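Local coordinates for protein lactate dehydrogenase, adjacent gene encodes predicted malate dehydrogenase (Cryptosporidium parvum, PDB 4ND2) that probably interconverts pyruvate and (S)-lactate with NADH and NAD(+) as the hydride carrier, as a four-chain lactate dehydrogenase, at residues Asp35-Glu38 against Gly39-Gln42; Phe162-Ala166 against Ser167-Ala171; Gly175-Gly178 against Asp179-Pro183. All coordinates share one frame; numbering follows the deposited sequence.

Contact 1. Residues Asp35-Glu38 against Gly39-Gln42; sequences DIAE and GIPQ. With A3D (3-acetylpyridine adenine dinucleotide), chain C.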
ATOM      1  N   ASP A  35      -2.892  19.309 -22.023  1.00 21.83           N
ATOM      2  CA  ASP A  35      -1.998  19.364 -23.176  1.00 22.19           C
ATOM      3  C   ASP A  35      -2.624  20.196 -24.290  1.00 22.58           C
ATOM      4  O   ASP A  35      -3.848  20.305 -24.378  1.00 22.33           O
ATOM      5  CB  ASP A  35      -1.676  17.956 -23.684  1.00 22.29           C
ATOM      6  CG  ASP A  35      -0.309  17.868 -24.347  1.00 22.77           C
ATOM      7  OD1 ASP A  35      -0.103  18.509 -25.404  1.00 22.35           O
ATOM      8  OD2 ASP A  35       0.561  17.144 -23.811  1.00 22.95           O
ATOM      9  N   ILE A  36      -1.777  20.789 -25.126  1.00 23.04           N
ATOM     10  CA  ILE A  36      -2.243  21.537 -26.298  1.00 23.55           C
ATOM     11  C   ILE A  36      -2.518  20.613 -27.485  1.00 24.53           C
ATOM     12  O   ILE A  36      -3.242  20.987 -28.401  1.00 25.56           O
ATOM     13  CB  ILE A  36      -1.254  22.645 -26.726  1.00 23.01           C
ATOM     14  CG1 ILE A  36       0.108  22.062 -27.123  1.00 22.75           C
ATOM     15  CG2 ILE A  36      -1.098  23.670 -25.611  1.00 22.94           C
ATOM     16  CD1 ILE A  36       1.006  23.050 -27.835  1.00 22.61           C
ATOM     17  N   ALA A  37      -1.929  19.417 -27.469  1.00 25.44           N
ATOM     18  CA  ALA A  37      -2.144  18.434 -28.527  1.00 26.52           C
ATOM     19  C   ALA A  37      -3.528  17.804 -28.393  1.00 27.71           C
ATOM     20  O   ALA A  37      -3.911  17.362 -27.309  1.00 27.30           O
ATOM     21  CB  ALA A  37      -1.070  17.357 -28.477  1.00 26.63           C
ATOM     22  N   GLU A  38      -4.268  17.757 -29.498  1.00 28.69           N
ATOM     23  CA  GLU A  38      -5.637  17.243 -29.491  1.00 29.69           C
ATOM     24  C   GLU A  38      -5.643  15.739 -29.236  1.00 28.07           C
ATOM     25  O   GLU A  38      -4.795  15.011 -29.754  1.00 27.82           O
ATOM     26  CB  GLU A  38      -6.338  17.562 -30.821  1.00 31.85           C
ATOM     27  CG  GLU A  38      -7.862  17.493 -30.771  1.00 33.86           C
ATOM     28  CD  GLU A  38      -8.426  16.111 -31.065  1.00 35.67           C
ATOM     29  OE1 GLU A  38      -7.987  15.477 -32.049  1.00 38.50           O
ATOM     30  OE2 GLU A  38      -9.328  15.663 -30.325  1.00 37.49           O
ATOM     31  N   GLY A  39      -6.583  15.284 -28.409  1.00 27.00           N
ATOM     32  CA  GLY A  39      -6.781  13.855 -28.166  1.00 26.32           C
ATOM     33  C   GLY A  39      -5.871  13.219 -27.123  1.00 25.85           C
ATOM     34  O   GLY A  39      -6.329  12.407 -26.319  1.00 24.99           O
ATOM     35  N   ILE A  40      -4.589  13.584 -27.132  1.00 24.83           N
ATOM     36  CA  ILE A  40      -3.578  12.908 -26.305  1.00 24.80           C
ATOM     37  C   ILE A  40      -3.981  12.822 -24.825  1.00 23.90           C
ATOM     38  O   ILE A  40      -4.099  11.721 -24.293  1.00 23.45           O
ATOM     39  CB  ILE A  40      -2.172  13.557 -26.438  1.00 25.31           C
ATOM     40  CG1 ILE A  40      -1.705  13.604 -27.904  1.00 25.67           C
ATOM     41  CG2 ILE A  40      -1.151  12.817 -25.576  1.00 25.41           C
ATOM     42  CD1 ILE A  40      -1.612  12.261 -28.593  1.00 26.12           C
ATOM     43  N   PRO A  41      -4.207  13.971 -24.160  1.00 23.38           N
ATOM     44  CA  PRO A  41      -4.556  13.879 -22.739  1.00 23.50           C
ATOM     45  C   PRO A  41      -5.886  13.161 -22.491  1.00 23.41           C
ATOM     46  O   PRO A  41      -6.029  12.465 -21.483  1.00 22.90           O
ATOM     47  CB  PRO A  41      -4.635  15.342 -22.293  1.00 23.44           C
ATOM     48  CG  PRO A  41      -4.885  16.121 -23.535  1.00 23.51           C
ATOM     49  CD  PRO A  41      -4.216  15.367 -24.641  1.00 23.62           C
ATOM     50  N   GLN A  42      -6.839  13.323 -23.408  1.00 23.25           N
ATOM     51  CA  GLN A  42      -8.144  12.674 -23.291  1.00 23.46           C
ATOM     52  C   GLN A  42      -7.997  11.156 -23.348  1.00 22.55           C
ATOM     53  O   GLN A  42      -8.569  10.441 -22.528  1.00 22.52           O
ATOM     54  CB  GLN A  42      -9.108  13.158 -24.389  1.00 24.46           C
ATOM     55  CG  GLN A  42      -9.538  14.619 -24.259  1.00 25.10           C
ATOM     56  CD  GLN A  42      -8.529  15.613 -24.816  1.00 25.98           C
ATOM     57  OE1 GLN A  42      -7.550  15.234 -25.456  1.00 27.10           O
ATOM     58  NE2 GLN A  42      -8.767  16.899 -24.573  1.00 26.76           N
TER
HETATM   59  PA  A3D C 401       7.249  14.409 -24.312  1.00 18.76           P
HETATM   60  O1A A3D C 401       6.870  12.955 -24.245  1.00 18.38           O
HETATM   61  O2A A3D C 401       7.692  14.996 -25.627  1.00 18.66           O
HETATM   62  O5B A3D C 401       6.018  15.278 -23.769  1.00 19.04           O
HETATM   63  C5B A3D C 401       5.979  16.697 -23.866  1.00 19.41           C
HETATM   64  C4B A3D C 401       4.517  17.109 -23.929  1.00 19.75           C
HETATM   65  O4B A3D C 401       4.400  18.524 -23.770  1.00 20.06           O
HETATM   66  C3B A3D C 401       3.864  16.751 -25.264  1.00 20.03           C
HETATM   67  O3B A3D C 401       2.738  15.889 -25.069  1.00 20.06           O
HETATM   68  C2B A3D C 401       3.449  18.085 -25.856  1.00 20.08           C
HETATM   69  O2B A3D C 401       2.216  18.042 -26.579  1.00 20.41           O
HETATM   70  C1B A3D C 401       3.347  18.964 -24.623  1.00 20.08           C
HETATM   71  N9A A3D C 401       3.443  20.408 -24.920  1.00 19.99           N
HETATM   72  C8A A3D C 401       4.203  21.018 -25.850  1.00 19.97           C
HETATM   73  N7A A3D C 401       4.006  22.360 -25.810  1.00 20.10           N
HETATM   74  C5A A3D C 401       3.106  22.613 -24.847  1.00 20.08           C
HETATM   75  C6A A3D C 401       2.451  23.808 -24.280  1.00 20.25           C
HETATM   76  N6A A3D C 401       2.727  25.047 -24.756  1.00 20.58           N
HETATM   77  N1A A3D C 401       1.569  23.618 -23.270  1.00 20.31           N
HETATM   78  C2A A3D C 401       1.277  22.397 -22.778  1.00 20.28           C
HETATM   79  N3A A3D C 401       1.838  21.270 -23.251  1.00 19.97           N
HETATM   80  C4A A3D C 401       2.740  21.319 -24.261  1.00 19.97           C
HETATM   81  O3  A3D C 401       8.410  14.756 -23.244  1.00 18.57           O
HETATM   82  PN  A3D C 401       8.659  13.970 -21.853  1.00 18.20           P
HETATM   83  O1N A3D C 401       9.433  12.715 -22.145  1.00 17.85           O
HETATM   84  O2N A3D C 401       7.374  13.883 -21.075  1.00 17.94           O
HETATM   85  O5D A3D C 401       9.618  15.011 -21.092  1.00 17.91           O
HETATM   86  C5D A3D C 401       9.094  16.278 -20.707  1.00 18.35           C
HETATM   87  C4D A3D C 401      10.192  17.216 -20.220  1.00 18.80           C
HETATM   88  O4D A3D C 401      10.772  16.707 -19.012  1.00 19.13           O
HETATM   89  C3D A3D C 401      11.339  17.384 -21.213  1.00 18.92           C
HETATM   90  O3D A3D C 401      11.717  18.758 -21.286  1.00 18.87           O
HETATM   91  C2D A3D C 401      12.473  16.583 -20.616  1.00 19.07           C
HETATM   92  O2D A3D C 401      13.772  17.074 -20.960  1.00 19.12           O
HETATM   93  C1D A3D C 401      12.194  16.750 -19.134  1.00 19.13           C
HETATM   94  N1N A3D C 401      12.829  15.740 -18.290  1.00 19.27           N
HETATM   95  C2N A3D C 401      13.491  16.155 -17.200  1.00 19.36           C
HETATM   96  C3N A3D C 401      14.116  15.246 -16.358  1.00 19.55           C
HETATM   97  C7N A3D C 401      14.853  15.709 -15.139  1.00 19.80           C
HETATM   98  O7N A3D C 401      15.440  14.879 -14.475  1.00 20.53           O
HETATM   99  C8N A3D C 401      14.849  17.155 -14.748  1.00 19.66           C
HETATM  100  C4N A3D C 401      14.047  13.891 -16.656  1.00 19.64           C
HETATM  101  C5N A3D C 401      13.354  13.484 -17.786  1.00 19.52           C
HETATM  102  C6N A3D C 401      12.750  14.436 -18.596  1.00 19.46           C

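Contact 2. Residues Phe162-Ala166 against Ser167-Ala171; sequences FGVNA and SDVSA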
ATOM      1  N   PHE A 162      27.289  -2.829  -3.225  1.00 22.84           N
ATOM      2  CA  PHE A 162      27.302  -3.563  -1.954  1.00 22.90           C
ATOM      3  C   PHE A 162      26.281  -4.702  -1.873  1.00 23.00           C
ATOM      4  O   PHE A 162      26.351  -5.528  -0.965  1.00 22.85           O
ATOM      5  CB  PHE A 162      27.087  -2.602  -0.781  1.00 22.96           C
ATOM      6  CG  PHE A 162      28.235  -1.661  -0.552  1.00 23.15           C
ATOM      7  CD1 PHE A 162      29.427  -2.123  -0.008  1.00 23.26           C
ATOM      8  CD2 PHE A 162      28.128  -0.315  -0.875  1.00 23.00           C
ATOM      9  CE1 PHE A 162      30.489  -1.258   0.205  1.00 23.38           C
ATOM     10  CE2 PHE A 162      29.184   0.553  -0.661  1.00 23.31           C
ATOM     11  CZ  PHE A 162      30.368   0.081  -0.120  1.00 23.14           C
ATOM     12  N   GLY A 163      25.336  -4.743  -2.812  1.00 23.10           N
ATOM     13  CA  GLY A 163      24.291  -5.767  -2.816  1.00 22.92           C
ATOM     14  C   GLY A 163      23.316  -5.617  -1.661  1.00 22.62           C
ATOM     15  O   GLY A 163      22.943  -6.604  -1.029  1.00 23.08           O
ATOM     16  N   VAL A 164      22.901  -4.380  -1.395  1.00 22.20           N
ATOM     17  CA  VAL A 164      21.977  -4.070  -0.303  1.00 21.64           C
ATOM     18  C   VAL A 164      20.768  -3.273  -0.795  1.00 21.17           C
ATOM     19  O   VAL A 164      20.775  -2.718  -1.894  1.00 20.61           O
ATOM     20  CB  VAL A 164      22.662  -3.267   0.828  1.00 21.94           C
ATOM     21  CG1 VAL A 164      23.812  -4.064   1.428  1.00 22.18           C
ATOM     22  CG2 VAL A 164      23.150  -1.909   0.334  1.00 22.08           C
ATOM     23  N   ASN A 165      19.737  -3.220   0.042  1.00 20.53           N
ATOM     24  CA  ASN A 165      18.549  -2.414  -0.215  1.00 20.11           C
ATOM     25  C   ASN A 165      18.927  -0.939  -0.375  1.00 19.89           C
ATOM     26  O   ASN A 165      19.503  -0.340   0.536  1.00 19.33           O
ATOM     27  CB  ASN A 165      17.560  -2.590   0.941  1.00 19.98           C
ATOM     28  CG  ASN A 165      16.270  -1.817   0.747  1.00 20.03           C
ATOM     29  OD1 ASN A 165      16.031  -1.221  -0.303  1.00 19.83           O
ATOM     30  ND2 ASN A 165      15.426  -1.827   1.770  1.00 20.17           N
ATOM     31  N   ALA A 166      18.603  -0.364  -1.532  1.00 19.85           N
ATOM     32  CA  ALA A 166      18.930   1.037  -1.825  1.00 19.82           C
ATOM     33  C   ALA A 166      18.288   2.013  -0.844  1.00 19.94           C
ATOM     34  O   ALA A 166      18.827   3.093  -0.599  1.00 19.76           O
ATOM     35  CB  ALA A 166      18.535   1.390  -3.251  1.00 19.94           C
ATOM     36  N   SER A 167      17.148   1.629  -0.272  1.00 20.36           N
ATOM     37  CA  SER A 167      16.482   2.445   0.743  1.00 20.70           C
ATOM     38  C   SER A 167      17.349   2.656   1.991  1.00 20.82           C
ATOM     39  O   SER A 167      17.141   3.613   2.730  1.00 20.43           O
ATOM     40  CB  SER A 167      15.136   1.825   1.137  1.00 21.15           C
ATOM     41  OG  SER A 167      14.230   1.830   0.038  1.00 21.93           O
ATOM     42  N   ASP A 168      18.316   1.767   2.215  1.00 21.21           N
ATOM     43  CA  ASP A 168      19.228   1.874   3.357  1.00 21.61           C
ATOM     44  C   ASP A 168      20.545   2.585   3.025  1.00 21.36           C
ATOM     45  O   ASP A 168      21.448   2.644   3.862  1.00 21.36           O
ATOM     46  CB  ASP A 168      19.503   0.483   3.934  1.00 22.19           C
ATOM     47  CG  ASP A 168      18.250  -0.170   4.487  1.00 22.75           C
ATOM     48  OD1 ASP A 168      17.480   0.526   5.184  1.00 23.61           O
ATOM     49  OD2 ASP A 168      18.032  -1.372   4.224  1.00 23.04           O
ATOM     50  N   VAL A 169      20.652   3.114   1.808  1.00 21.19           N
ATOM     51  CA  VAL A 169      21.766   3.976   1.431  1.00 21.02           C
ATOM     52  C   VAL A 169      21.310   5.426   1.519  1.00 21.38           C
ATOM     53  O   VAL A 169      20.292   5.799   0.929  1.00 21.15           O
ATOM     54  CB  VAL A 169      22.252   3.695  -0.005  1.00 20.99           C
ATOM     55  CG1 VAL A 169      23.365   4.664  -0.396  1.00 20.79           C
ATOM     56  CG2 VAL A 169      22.722   2.254  -0.133  1.00 20.96           C
ATOM     57  N   SER A 170      22.061   6.231   2.266  1.00 21.35           N
ATOM     58  CA  SER A 170      21.859   7.675   2.311  1.00 21.52           C
ATOM     59  C   SER A 170      22.893   8.316   1.395  1.00 21.72           C
ATOM     60  O   SER A 170      24.094   8.092   1.561  1.00 21.20           O
ATOM     61  CB  SER A 170      22.029   8.199   3.739  1.00 21.83           C
ATOM     62  OG  SER A 170      21.868   9.610   3.795  1.00 22.27           O
ATOM     63  N   ALA A 171      22.427   9.090   0.417  1.00 21.61           N
ATOM     64  CA  ALA A 171      23.319   9.747  -0.539  1.00 21.64           C
ATOM     65  C   ALA A 171      22.614  10.913  -1.230  1.00 22.01           C
ATOM     66  O   ALA A 171      21.458  10.793  -1.633  1.00 21.99           O
ATOM     67  CB  ALA A 171      23.820   8.748  -1.568  1.00 21.54           C
TER
HETATM   68  O   HOH W   1      14.550   0.217  -2.286  1.00 26.98           O
HETATM   69  O   HOH W   2      12.923  -0.837   1.169  1.00 39.07           O

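Contact 3. Residues Gly175-Gly178 against Asp179-Pro183; sequences GGHG and DGMVP. With PYR (pyruvic acid), chain D; A3D (3-acetylpyridine adenine dinucleotide), chain C.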
ATOM      1  N   GLY A 175      23.635  20.743  -6.509  1.00 21.41           N
ATOM      2  CA  GLY A 175      24.052  21.603  -7.611  1.00 21.67           C
ATOM      3  C   GLY A 175      23.056  21.560  -8.751  1.00 21.91           C
ATOM      4  O   GLY A 175      21.932  21.084  -8.589  1.00 21.87           O
ATOM      5  N   GLY A 176      23.468  22.068  -9.908  1.00 22.36           N
ATOM      6  CA  GLY A 176      22.613  22.088 -11.088  1.00 22.54           C
ATOM      7  C   GLY A 176      22.425  20.706 -11.685  1.00 22.66           C
ATOM      8  O   GLY A 176      23.333  19.872 -11.645  1.00 22.28           O
ATOM      9  N   HIS A 177      21.241  20.469 -12.243  1.00 22.90           N
ATOM     10  CA  HIS A 177      20.925  19.211 -12.916  1.00 23.25           C
ATOM     11  C   HIS A 177      21.574  19.207 -14.297  1.00 23.94           C
ATOM     12  O   HIS A 177      20.936  19.513 -15.308  1.00 24.14           O
ATOM     13  CB  HIS A 177      19.406  19.033 -13.020  1.00 23.15           C
ATOM     14  CG  HIS A 177      18.986  17.717 -13.597  1.00 23.10           C
ATOM     15  ND1 HIS A 177      19.280  16.513 -12.996  1.00 22.78           N
ATOM     16  CD2 HIS A 177      18.274  17.418 -14.709  1.00 23.15           C
ATOM     17  CE1 HIS A 177      18.778  15.527 -13.719  1.00 23.01           C
ATOM     18  NE2 HIS A 177      18.161  16.049 -14.763  1.00 23.10           N
ATOM     19  N   GLY A 178      22.859  18.872 -14.318  1.00 24.36           N
ATOM     20  CA  GLY A 178      23.652  18.850 -15.544  1.00 24.73           C
ATOM     21  C   GLY A 178      24.970  18.137 -15.306  1.00 25.05           C
ATOM     22  O   GLY A 178      25.141  17.472 -14.284  1.00 24.72           O
ATOM     23  N   ASP A 179      25.904  18.281 -16.243  1.00 25.53           N
ATOM     24  CA  ASP A 179      27.223  17.649 -16.125  1.00 26.03           C
ATOM     25  C   ASP A 179      27.960  18.064 -14.849  1.00 25.42           C
ATOM     26  O   ASP A 179      28.744  17.287 -14.310  1.00 25.70           O
ATOM     27  CB  ASP A 179      28.094  17.966 -17.349  1.00 26.83           C
ATOM     28  CG  ASP A 179      27.673  17.196 -18.591  1.00 27.68           C
ATOM     29  OD1 ASP A 179      26.828  16.281 -18.488  1.00 28.57           O
ATOM     30  OD2 ASP A 179      28.196  17.504 -19.682  1.00 28.45           O
ATOM     31  N   GLY A 180      27.696  19.278 -14.372  1.00 24.66           N
ATOM     32  CA  GLY A 180      28.316  19.791 -13.152  1.00 24.33           C
ATOM     33  C   GLY A 180      27.684  19.345 -11.841  1.00 23.98           C
ATOM     34  O   GLY A 180      28.122  19.779 -10.775  1.00 23.74           O
ATOM     35  N   MET A 181      26.664  18.487 -11.895  1.00 23.32           N
ATOM     36  CA  MET A 181      26.018  18.002 -10.668  1.00 22.82           C
ATOM     37  C   MET A 181      27.060  17.368  -9.748  1.00 22.30           C
ATOM     38  O   MET A 181      28.049  16.800 -10.218  1.00 21.87           O
ATOM     39  CB  MET A 181      24.892  17.001 -10.977  1.00 22.99           C
ATOM     40  CG  MET A 181      25.345  15.629 -11.465  1.00 23.14           C
ATOM     41  SD  MET A 181      23.969  14.483 -11.723  1.00 23.42           S
ATOM     42  CE  MET A 181      23.178  15.206 -13.161  1.00 23.49           C
ATOM     43  N   VAL A 182      26.831  17.470  -8.441  1.00 22.10           N
ATOM     44  CA  VAL A 182      27.805  17.027  -7.447  1.00 21.99           C
ATOM     45  C   VAL A 182      27.238  15.913  -6.564  1.00 21.62           C
ATOM     46  O   VAL A 182      26.538  16.193  -5.593  1.00 21.52           O
ATOM     47  CB  VAL A 182      28.261  18.206  -6.557  1.00 22.18           C
ATOM     48  CG1 VAL A 182      29.312  17.746  -5.551  1.00 22.38           C
ATOM     49  CG2 VAL A 182      28.797  19.343  -7.416  1.00 22.21           C
ATOM     50  N   PRO A 183      27.528  14.644  -6.909  1.00 21.58           N
ATOM     51  CA  PRO A 183      27.233  13.560  -5.974  1.00 21.92           C
ATOM     52  C   PRO A 183      28.210  13.618  -4.801  1.00 22.29           C
ATOM     53  O   PRO A 183      29.401  13.366  -4.977  1.00 22.14           O
ATOM     54  CB  PRO A 183      27.430  12.290  -6.817  1.00 21.75           C
ATOM     55  CG  PRO A 183      27.401  12.749  -8.236  1.00 21.62           C
ATOM     56  CD  PRO A 183      27.981  14.125  -8.210  1.00 21.74           C
TER
HETATM   57  C   PYR D 402      17.503  12.934 -16.843  1.00 20.42           C
HETATM   58  O   PYR D 402      17.154  11.758 -17.097  1.00 20.14           O
HETATM   59  OXT PYR D 402      18.263  13.188 -15.883  1.00 20.09           O
HETATM   60  CA  PYR D 402      17.032  14.034 -17.689  1.00 20.60           C
HETATM   61  O3  PYR D 402      17.173  15.187 -17.315  1.00 20.23           O
HETATM   62  CB  PYR D 402      16.388  13.727 -19.008  1.00 21.25           C
HETATM   63  PA  A3D C 401       7.249  14.409 -24.312  1.00 18.76           P
HETATM   64  O1A A3D C 401       6.870  12.955 -24.245  1.00 18.38           O
HETATM   65  O2A A3D C 401       7.692  14.996 -25.627  1.00 18.66           O
HETATM   66  O5B A3D C 401       6.018  15.278 -23.769  1.00 19.04           O
HETATM   67  C5B A3D C 401       5.979  16.697 -23.866  1.00 19.41           C
HETATM   68  C4B A3D C 401       4.517  17.109 -23.929  1.00 19.75           C
HETATM   69  O4B A3D C 401       4.400  18.524 -23.770  1.00 20.06           O
HETATM   70  C3B A3D C 401       3.864  16.751 -25.264  1.00 20.03           C
HETATM   71  O3B A3D C 401       2.738  15.889 -25.069  1.00 20.06           O
HETATM   72  C2B A3D C 401       3.449  18.085 -25.856  1.00 20.08           C
HETATM   73  O2B A3D C 401       2.216  18.042 -26.579  1.00 20.41           O
HETATM   74  C1B A3D C 401       3.347  18.964 -24.623  1.00 20.08           C
HETATM   75  N9A A3D C 401       3.443  20.408 -24.920  1.00 19.99           N
HETATM   76  C8A A3D C 401       4.203  21.018 -25.850  1.00 19.97           C
HETATM   77  N7A A3D C 401       4.006  22.360 -25.810  1.00 20.10           N
HETATM   78  C5A A3D C 401       3.106  22.613 -24.847  1.00 20.08           C
HETATM   79  C6A A3D C 401       2.451  23.808 -24.280  1.00 20.25           C
HETATM   80  N6A A3D C 401       2.727  25.047 -24.756  1.00 20.58           N
HETATM   81  N1A A3D C 401       1.569  23.618 -23.270  1.00 20.31           N
HETATM   82  C2A A3D C 401       1.277  22.397 -22.778  1.00 20.28           C
HETATM   83  N3A A3D C 401       1.838  21.270 -23.251  1.00 19.97           N
HETATM   84  C4A A3D C 401       2.740  21.319 -24.261  1.00 19.97           C
HETATM   85  O3  A3D C 401       8.410  14.756 -23.244  1.00 18.57           O
HETATM   86  PN  A3D C 401       8.659  13.970 -21.853  1.00 18.20           P
HETATM   87  O1N A3D C 401       9.433  12.715 -22.145  1.00 17.85           O
HETATM   88  O2N A3D C 401       7.374  13.883 -21.075  1.00 17.94           O
HETATM   89  O5D A3D C 401       9.618  15.011 -21.092  1.00 17.91           O
HETATM   90  C5D A3D C 401       9.094  16.278 -20.707  1.00 18.35           C
HETATM   91  C4D A3D C 401      10.192  17.216 -20.220  1.00 18.80           C
HETATM   92  O4D A3D C 401      10.772  16.707 -19.012  1.00 19.13           O
HETATM   93  C3D A3D C 401      11.339  17.384 -21.213  1.00 18.92           C
HETATM   94  O3D A3D C 401      11.717  18.758 -21.286  1.00 18.87           O
HETATM   95  C2D A3D C 401      12.473  16.583 -20.616  1.00 19.07           C
HETATM   96  O2D A3D C 401      13.772  17.074 -20.960  1.00 19.12           O
HETATM   97  C1D A3D C 401      12.194  16.750 -19.134  1.00 19.13           C
HETATM   98  N1N A3D C 401      12.829  15.740 -18.290  1.00 19.27           N
HETATM   99  C2N A3D C 401      13.491  16.155 -17.200  1.00 19.36           C
HETATM  100  C3N A3D C 401      14.116  15.246 -16.358  1.00 19.55           C
HETATM  101  C7N A3D C 401      14.853  15.709 -15.139  1.00 19.80           C
HETATM  102  O7N A3D C 401      15.440  14.879 -14.475  1.00 20.53           O
HETATM  103  C8N A3D C 401      14.849  17.155 -14.748  1.00 19.66           C
HETATM  104  C4N A3D C 401      14.047  13.891 -16.656  1.00 19.64           C
HETATM  105  C5N A3D C 401      13.354  13.484 -17.786  1.00 19.52           C
HETATM  106  C6N A3D C 401      12.750  14.436 -18.596  1.00 19.46           C

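Contact 1. Residues Asp35-Glu38 against Gly39-Gln42
Asp35 lays its CB against the ring of Pro41, with Asp35 CB 3.7 Å from Pro41 CG. This is the tight side of the turn. The CD of Pro41 also lies 3.3 Å from the backbone O of Ala37, so the proline ring fits inside the bend of the loop. Ala37 adds its methyl: Ala37 CB meets Ile40 CG1 at 3.8 Å. Leu227 of the second subunit packs on Ile40.

The carboxylate of Asp35 faces the cofactor analogue. CG stands anti to the backbone N (chi1 -151°), which turns the carboxylate to the adenosine ribose. O2B of the analogue donates to Asp35 OD1 at 2.6 Å, and O3B donates to Asp35 OD2 at 2.8 Å. Asp35 OD1 also accepts from the backbone N of Ala37 at 2.9 Å, a nearly straight hydrogen bond (171°) that makes an Asx turn. OD2 has a second donor in the backbone N of Ser12. The carboxylate is thus held by four bonds. An acid gripping both ribose hydroxyls at the end of the second strand is characteristic of NAD-binding Rossmann domains. Ile36, an exposed residue, lays its branches against the adenine.

The solvent side is looser. The CB of Glu38 is directed away from 39-42 overall, though it touches Gly39 N. Glu38 OE1 forms a salt bridge with Lys228 of the second subunit. Ile40 N donates a weak hydrogen bond to Glu38 O, 3.0 Å.

Gly39 is the N-cap of helix 40-55. The loop runs into that helix from strand 30-34 of the parallel sheet.

Contact 2. Residues Phe162-Ala166 against Ser167-Ala171
Asn165 and Ser167 are joined by a side-chain to backbone bond: Ser167 N donates to Asn165 OD1 at 3.1 Å. The amide reaches this N-H because its CG lies anti to the backbone N (chi1 -178°). The N-H comes from above the plane of the amide carbonyl.

Two waters tie the same side chains together. One donates to Asn165 OD1 at 2.9 Å and accepts from Ser167 OG. The other accepts from Asn165 ND2 and donates to Ser167 OG at 3.2 Å.

Two backbone bonds close the turn. Asp168 N donates to Asn165 O at 2.9 Å, and Val169 N donates to Ala166 O at 3.0 Å. Both span three residues, the spacing of a short 3-10 turn. It carries the chain of the C-terminal alpha/beta domain from helix 147-162 into strand 169-174.

Apolar contact is slight. Val164 CG2 meets Val169 CG2 at 4.2 Å, and Val169 also packs on Ile158 of helix 147-162.

The Asp168 side chain passes at a slant across that of Asn165, the amide and carboxylate planes 73° apart. Asp168 OD2 is 3.5 Å from Asn165 CB, but it accepts from Val254 N of the third subunit. Thr58 of the second subunit packs on Asn165.

Contact 3. Residues Gly175-Gly178 against Asp179-Pro183
The loop that carries the active-site histidine links strand 169-174 to strand 182-183 of the C-terminal domain, and within it a type I beta turn runs from Gly178 to Met181. Met181 N donates to Gly178 O at 3.0 Å, with an N-H...O angle of 163°. Just before it, His177 is the centre of an inverse gamma turn, closed by a weak bond from Gly178 N to Gly176 O.

The ring of His177 leaves these two turns for the pocket. Its CG stands anti to the backbone N (chi1 -175°), and NE2 points at the substrate. His177 NE2 donates to the keto oxygen O3 of pyruvate at 2.9 Å, and O3 lies at the ring edge, near its plane. This fits the predicted role of His177 as proton acceptor in lactate oxidation. The acetyl oxygen O7N of the cofactor analogue is also close, 3.0 Å from His177 NE2, and approaches the ring obliquely. On the other ring nitrogen, His177 ND1 is hydrogen-bonded to Asp150 OD2, which helps to fix the ring's rotation. This His-Asp pair is familiar from lactate and malate dehydrogenases. Arg90, Asn122 and Arg153 also bind the pyruvate.

Met181 runs beside His177, pointing the same way. Its chain bends at the last torsion (chi3 70°) and folds back over the turn. Met181 CB is 3.3 Å from Gly176 O, and the terminal methyl CE of Met181 sits 3.2 Å from Gly178 O and 4.1 Å from His177 ND1.

Along the chain the order is contact 1, contact 2, contact 3. Contact 1 belongs to the NAD-binding domain, beside its parallel sheet. The other two lie in the C-terminal domain. Contact 2 leads into strand 169-174, and contact 3 leaves that strand for its sheet neighbour, strand 182-183; their centres are about 21 Å apart. Contacts 1 and 3 lie on opposite sides of the chain's centre, about 33 Å between centres, yet both touch the cofactor analogue, one at the adenosine end and one at the acetylpyridine end. The dinucleotide thus spans the two domains. Contacts 1 and 2, with centres about 40 Å apart, both meet the second subunit, while contact 3 touches no other protein chain.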